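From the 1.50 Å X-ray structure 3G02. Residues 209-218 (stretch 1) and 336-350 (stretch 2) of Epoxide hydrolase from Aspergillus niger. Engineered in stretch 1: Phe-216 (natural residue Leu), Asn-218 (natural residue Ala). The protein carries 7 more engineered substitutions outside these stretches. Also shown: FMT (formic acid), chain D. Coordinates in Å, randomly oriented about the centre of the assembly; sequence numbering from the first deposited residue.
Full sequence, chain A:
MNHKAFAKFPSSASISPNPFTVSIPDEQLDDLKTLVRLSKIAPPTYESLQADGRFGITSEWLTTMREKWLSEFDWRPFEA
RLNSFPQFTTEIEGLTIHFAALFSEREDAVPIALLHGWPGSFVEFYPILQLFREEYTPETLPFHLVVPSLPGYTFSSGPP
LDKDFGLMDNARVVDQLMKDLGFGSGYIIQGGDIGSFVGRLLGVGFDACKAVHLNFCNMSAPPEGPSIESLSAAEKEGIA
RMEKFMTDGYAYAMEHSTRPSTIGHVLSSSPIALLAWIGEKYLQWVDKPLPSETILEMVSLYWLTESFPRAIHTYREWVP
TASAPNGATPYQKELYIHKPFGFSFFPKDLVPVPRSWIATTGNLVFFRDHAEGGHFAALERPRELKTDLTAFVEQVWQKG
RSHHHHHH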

# COMPACT_ATOMS: atom_id res chain seq x y z
N CYS A 209 32.23 -15.90 -5.30
CA CYS A 209 32.15 -14.71 -4.46
C CYS A 209 33.14 -14.85 -3.31
O CYS A 209 33.00 -15.75 -2.48
CB CYS A 209 30.73 -14.51 -3.93
SG CYS A 209 30.56 -13.06 -2.87
N LYS A 210 34.13 -13.96 -3.26
CA LYS A 210 35.22 -14.09 -2.29
C LYS A 210 35.10 -13.18 -1.07
O LYS A 210 35.68 -13.45 -0.02
CB LYS A 210 36.58 -13.88 -2.97
CG LYS A 210 36.84 -14.77 -4.18
CD LYS A 210 36.95 -16.24 -3.80
CE LYS A 210 37.15 -17.10 -5.04
NZ LYS A 210 37.22 -18.55 -4.71
N ALA A 211 34.35 -12.09 -1.22
CA ALA A 211 34.16 -11.11 -0.15
C ALA A 211 32.90 -10.29 -0.40
O ALA A 211 32.48 -10.14 -1.55
CB ALA A 211 35.38 -10.19 -0.02
N VAL A 212 32.32 -9.77 0.68
CA VAL A 212 31.09 -8.98 0.59
C VAL A 212 31.20 -7.70 1.41
O VAL A 212 31.53 -7.74 2.60
CB VAL A 212 29.85 -9.80 1.07
CG1 VAL A 212 28.57 -8.99 0.92
CG2 VAL A 212 29.72 -11.09 0.29
N HIS A 213 30.93 -6.57 0.77
CA HIS A 213 30.79 -5.29 1.47
C HIS A 213 29.34 -4.82 1.35
O HIS A 213 28.79 -4.77 0.24
CB HIS A 213 31.73 -4.23 0.90
CG HIS A 213 31.54 -2.88 1.51
ND1 HIS A 213 30.57 -2.00 1.09
CD2 HIS A 213 32.20 -2.26 2.53
CE1 HIS A 213 30.64 -0.89 1.82
NE2 HIS A 213 31.61 -1.03 2.70
N LEU A 214 28.74 -4.47 2.48
CA LEU A 214 27.36 -3.99 2.53
C LEU A 214 27.25 -2.61 3.17
O LEU A 214 28.04 -2.26 4.03
CB LEU A 214 26.48 -4.96 3.32
CG LEU A 214 26.46 -6.45 2.94
CD1 LEU A 214 25.51 -7.20 3.87
CD2 LEU A 214 26.07 -6.65 1.48
N ASN A 215 26.26 -1.84 2.73
CA ASN A 215 25.89 -0.61 3.45
C ASN A 215 24.46 -0.67 4.00
O ASN A 215 23.87 0.37 4.32
CB ASN A 215 26.11 0.64 2.59
CG ASN A 215 25.26 0.66 1.34
OD1 ASN A 215 24.20 1.28 1.30
ND2 ASN A 215 25.71 -0.03 0.30
N PHE A 216 23.94 -1.88 4.12
CA PHE A 216 22.58 -2.11 4.59
C PHE A 216 22.48 -3.53 5.12
O PHE A 216 22.97 -4.46 4.49
CB PHE A 216 21.60 -1.91 3.43
CG PHE A 216 20.15 -1.97 3.83
CD1 PHE A 216 19.47 -0.81 4.18
CD2 PHE A 216 19.46 -3.18 3.82
CE1 PHE A 216 18.12 -0.85 4.54
CE2 PHE A 216 18.11 -3.23 4.18
CZ PHE A 216 17.44 -2.07 4.54
N CYS A 217 21.85 -3.69 6.28
CA CYS A 217 21.56 -5.01 6.83
C CYS A 217 20.13 -5.06 7.35
O CYS A 217 19.73 -4.24 8.17
CB CYS A 217 22.55 -5.39 7.93
SG CYS A 217 22.29 -7.07 8.58
N ASN A 218 19.38 -6.05 6.86
CA ASN A 218 17.94 -6.18 7.11
C ASN A 218 17.58 -7.00 8.36
O ASN A 218 16.41 -7.29 8.61
CB ASN A 218 17.28 -6.80 5.86
CG ASN A 218 15.78 -6.56 5.80
OD1 ASN A 218 15.02 -7.42 5.33
ND2 ASN A 218 15.34 -5.39 6.25
N TYR A 336 25.10 -16.85 7.75
CA TYR A 336 26.33 -16.22 8.24
C TYR A 336 27.34 -16.13 7.11
O TYR A 336 27.60 -17.12 6.42
CB TYR A 336 26.90 -17.03 9.41
CG TYR A 336 28.07 -16.41 10.13
CD1 TYR A 336 27.87 -15.62 11.26
CD2 TYR A 336 29.38 -16.62 9.70
CE1 TYR A 336 28.95 -15.05 11.94
CE2 TYR A 336 30.46 -16.06 10.37
CZ TYR A 336 30.24 -15.27 11.49
OH TYR A 336 31.31 -14.71 12.16
N ILE A 337 27.91 -14.94 6.91
CA ILE A 337 28.93 -14.76 5.88
C ILE A 337 30.30 -15.11 6.47
O ILE A 337 30.85 -14.35 7.27
CB ILE A 337 28.94 -13.32 5.30
CG1 ILE A 337 27.55 -12.96 4.75
CG2 ILE A 337 30.01 -13.19 4.22
CD1 ILE A 337 27.33 -11.47 4.54
N HIS A 338 30.85 -16.25 6.06
CA HIS A 338 32.14 -16.72 6.57
C HIS A 338 33.33 -16.06 5.88
O HIS A 338 34.42 -15.98 6.44
CB HIS A 338 32.23 -18.24 6.48
CG HIS A 338 31.28 -18.95 7.39
ND1 HIS A 338 31.57 -19.18 8.72
CD2 HIS A 338 30.06 -19.48 7.18
CE1 HIS A 338 30.56 -19.82 9.29
NE2 HIS A 338 29.63 -20.02 8.37
N LYS A 339 33.10 -15.57 4.66
CA LYS A 339 34.11 -14.84 3.89
C LYS A 339 34.31 -13.44 4.46
O LYS A 339 33.48 -12.96 5.24
CB LYS A 339 33.68 -14.78 2.42
CG LYS A 339 33.70 -16.14 1.74
CD LYS A 339 32.79 -16.16 0.55
CE LYS A 339 32.58 -17.58 0.06
NZ LYS A 339 31.55 -17.60 -1.01
N PRO A 340 35.43 -12.77 4.10
CA PRO A 340 35.66 -11.40 4.56
C PRO A 340 34.44 -10.52 4.30
O PRO A 340 33.95 -10.45 3.17
CB PRO A 340 36.85 -10.94 3.73
CG PRO A 340 37.61 -12.20 3.47
CD PRO A 340 36.56 -13.26 3.28
N PHE A 341 33.96 -9.87 5.36
CA PHE A 341 32.70 -9.14 5.36
C PHE A 341 32.97 -7.73 5.86
O PHE A 341 33.64 -7.54 6.88
CB PHE A 341 31.71 -9.90 6.26
CG PHE A 341 30.39 -9.20 6.49
CD1 PHE A 341 29.72 -8.53 5.47
CD2 PHE A 341 29.79 -9.28 7.75
CE1 PHE A 341 28.50 -7.91 5.72
CE2 PHE A 341 28.57 -8.66 8.00
CZ PHE A 341 27.92 -7.98 6.98
N GLY A 342 32.48 -6.74 5.11
CA GLY A 342 32.68 -5.34 5.45
C GLY A 342 31.36 -4.59 5.47
O GLY A 342 30.41 -4.98 4.79
N PHE A 343 31.30 -3.53 6.27
CA PHE A 343 30.09 -2.75 6.40
C PHE A 343 30.35 -1.25 6.47
O PHE A 343 31.27 -0.80 7.16
CB PHE A 343 29.28 -3.20 7.63
CG PHE A 343 27.84 -2.79 7.58
CD1 PHE A 343 26.90 -3.61 6.94
CD2 PHE A 343 27.41 -1.59 8.14
CE1 PHE A 343 25.56 -3.23 6.88
CE2 PHE A 343 26.08 -1.21 8.07
CZ PHE A 343 25.16 -2.04 7.45
N SER A 344 29.53 -0.49 5.75
CA SER A 344 29.51 0.97 5.84
C SER A 344 28.19 1.43 6.43
O SER A 344 27.12 1.18 5.85
CB SER A 344 29.73 1.61 4.47
OG SER A 344 31.05 1.39 4.00
N PHE A 345 28.27 2.09 7.58
CA PHE A 345 27.12 2.51 8.35
C PHE A 345 26.81 3.98 8.08
O PHE A 345 27.67 4.84 8.28
CB PHE A 345 27.40 2.30 9.85
CG PHE A 345 26.28 2.72 10.76
CD1 PHE A 345 25.39 1.77 11.28
CD2 PHE A 345 26.12 4.05 11.13
CE1 PHE A 345 24.36 2.16 12.13
CE2 PHE A 345 25.09 4.45 11.98
CZ PHE A 345 24.21 3.49 12.49
N PHE A 346 25.59 4.24 7.63
CA PHE A 346 25.09 5.60 7.47
C PHE A 346 23.90 5.80 8.41
O PHE A 346 23.00 4.96 8.46
CB PHE A 346 24.72 5.86 6.00
CG PHE A 346 25.90 5.79 5.07
CD1 PHE A 346 26.70 6.91 4.87
CD2 PHE A 346 26.22 4.60 4.43
CE1 PHE A 346 27.80 6.85 4.02
CE2 PHE A 346 27.32 4.53 3.57
CZ PHE A 346 28.11 5.66 3.37
N PRO A 347 23.92 6.90 9.19
CA PRO A 347 23.03 7.01 10.35
C PRO A 347 21.55 7.20 10.02
O PRO A 347 20.70 6.82 10.82
CB PRO A 347 23.57 8.24 11.09
CG PRO A 347 24.19 9.07 10.03
CD PRO A 347 24.76 8.10 9.03
N LYS A 348 21.26 7.78 8.86
CA LYS A 348 19.87 8.04 8.46
C LYS A 348 19.35 6.99 7.49
O LYS A 348 18.36 7.20 6.79
CB LYS A 348 19.71 9.46 7.92
CG LYS A 348 19.87 10.51 9.00
CD LYS A 348 19.49 11.90 8.52
CE LYS A 348 19.75 12.92 9.62
NZ LYS A 348 19.39 14.30 9.21
N ASP A 349 20.02 5.84 7.46
CA ASP A 349 19.51 4.69 6.74
C ASP A 349 18.25 4.17 7.44
O ASP A 349 17.92 4.62 8.54
CB ASP A 349 20.58 3.60 6.65
CG ASP A 349 20.46 2.77 5.38
OD1 ASP A 349 19.35 2.66 4.81
OD2 ASP A 349 21.48 2.21 4.95
N LEU A 350 17.55 3.24 6.80
CA LEU A 350 16.21 2.83 7.24
C LEU A 350 16.21 2.05 8.54
O LEU A 350 15.35 2.27 9.40
CB LEU A 350 15.53 1.99 6.15
CG LEU A 350 15.54 2.59 4.74
CD1 LEU A 350 14.86 1.65 3.76
CD2 LEU A 350 14.87 3.95 4.74
C FMT D . 21.38 -8.31 4.43
O1 FMT D . 20.49 -7.48 4.56
O2 FMT D . 22.01 -8.79 5.37
O HOH W 1 24.03 2.05 6.36

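Strand 209-214 runs parallel to the strand of stretch 2 that carries Phe-341 to Phe-343, their axes 11° apart and 4.6 Å at closest approach, and four backbone hydrogen bonds fix the register. Val-212 N donates to Pro-340 O (3.1 Å), Gly-342 N to Val-212 O (2.9 Å), Leu-214 N to Gly-342 O (2.9 Å) and Ser-344 N to Leu-214 O (2.9 Å), with N-H...O angles of 160-168°. Proline, lacking an amide proton, still serves here as an acceptor through its carbonyl.

Side chains divide between the two faces. Val-212, Leu-214, Phe-341 and Phe-343 share one. Leu-214 (m, t) brings CD1 to 3.6 Å from Phe-341 CE1, at the edge of that ring, while its CB lies 3.9 Å from Phe-343 CD1. Phe-343, with chi1 t and chi2 87°, carries its ring back over stretch 1: Leu-214 O and Asn-215 CA lie over one face, and CE1 reaches 3.9 Å from Cys-217 CB.

On the other face, His-213 takes chi1 t and chi2 -83°, which lets NE2 donate to Ser-344 OG (2.8 Å, 133°) near the ring plane; ND1 is satisfied elsewhere in the structure. Gly-342 pairs with this histidine. An ideal CB there would sit only 3.4 Å from His-213 CD2, so the absent side chain relieves a tight spot.

At the start, Lys-339 (chi1 m) extends through three t torsions so that NZ donates to Cys-209 O (2.8 Å), its charge meeting a carbonyl.

At the far end, Asp-349 OD1 accepts from Leu-350 N (2.7 Å) and approaches the ring edge of engineered Phe-216 at CD1 (3.5 Å). Asp-349 OD2 and Asn-215 O, both acceptors, are 3.1 Å apart without a bond; a water instead donates to Asn-215 O (2.6 Å) and accepts from Phe-346 N (3.0 Å). Altogether 822 Å² is buried between the stretches.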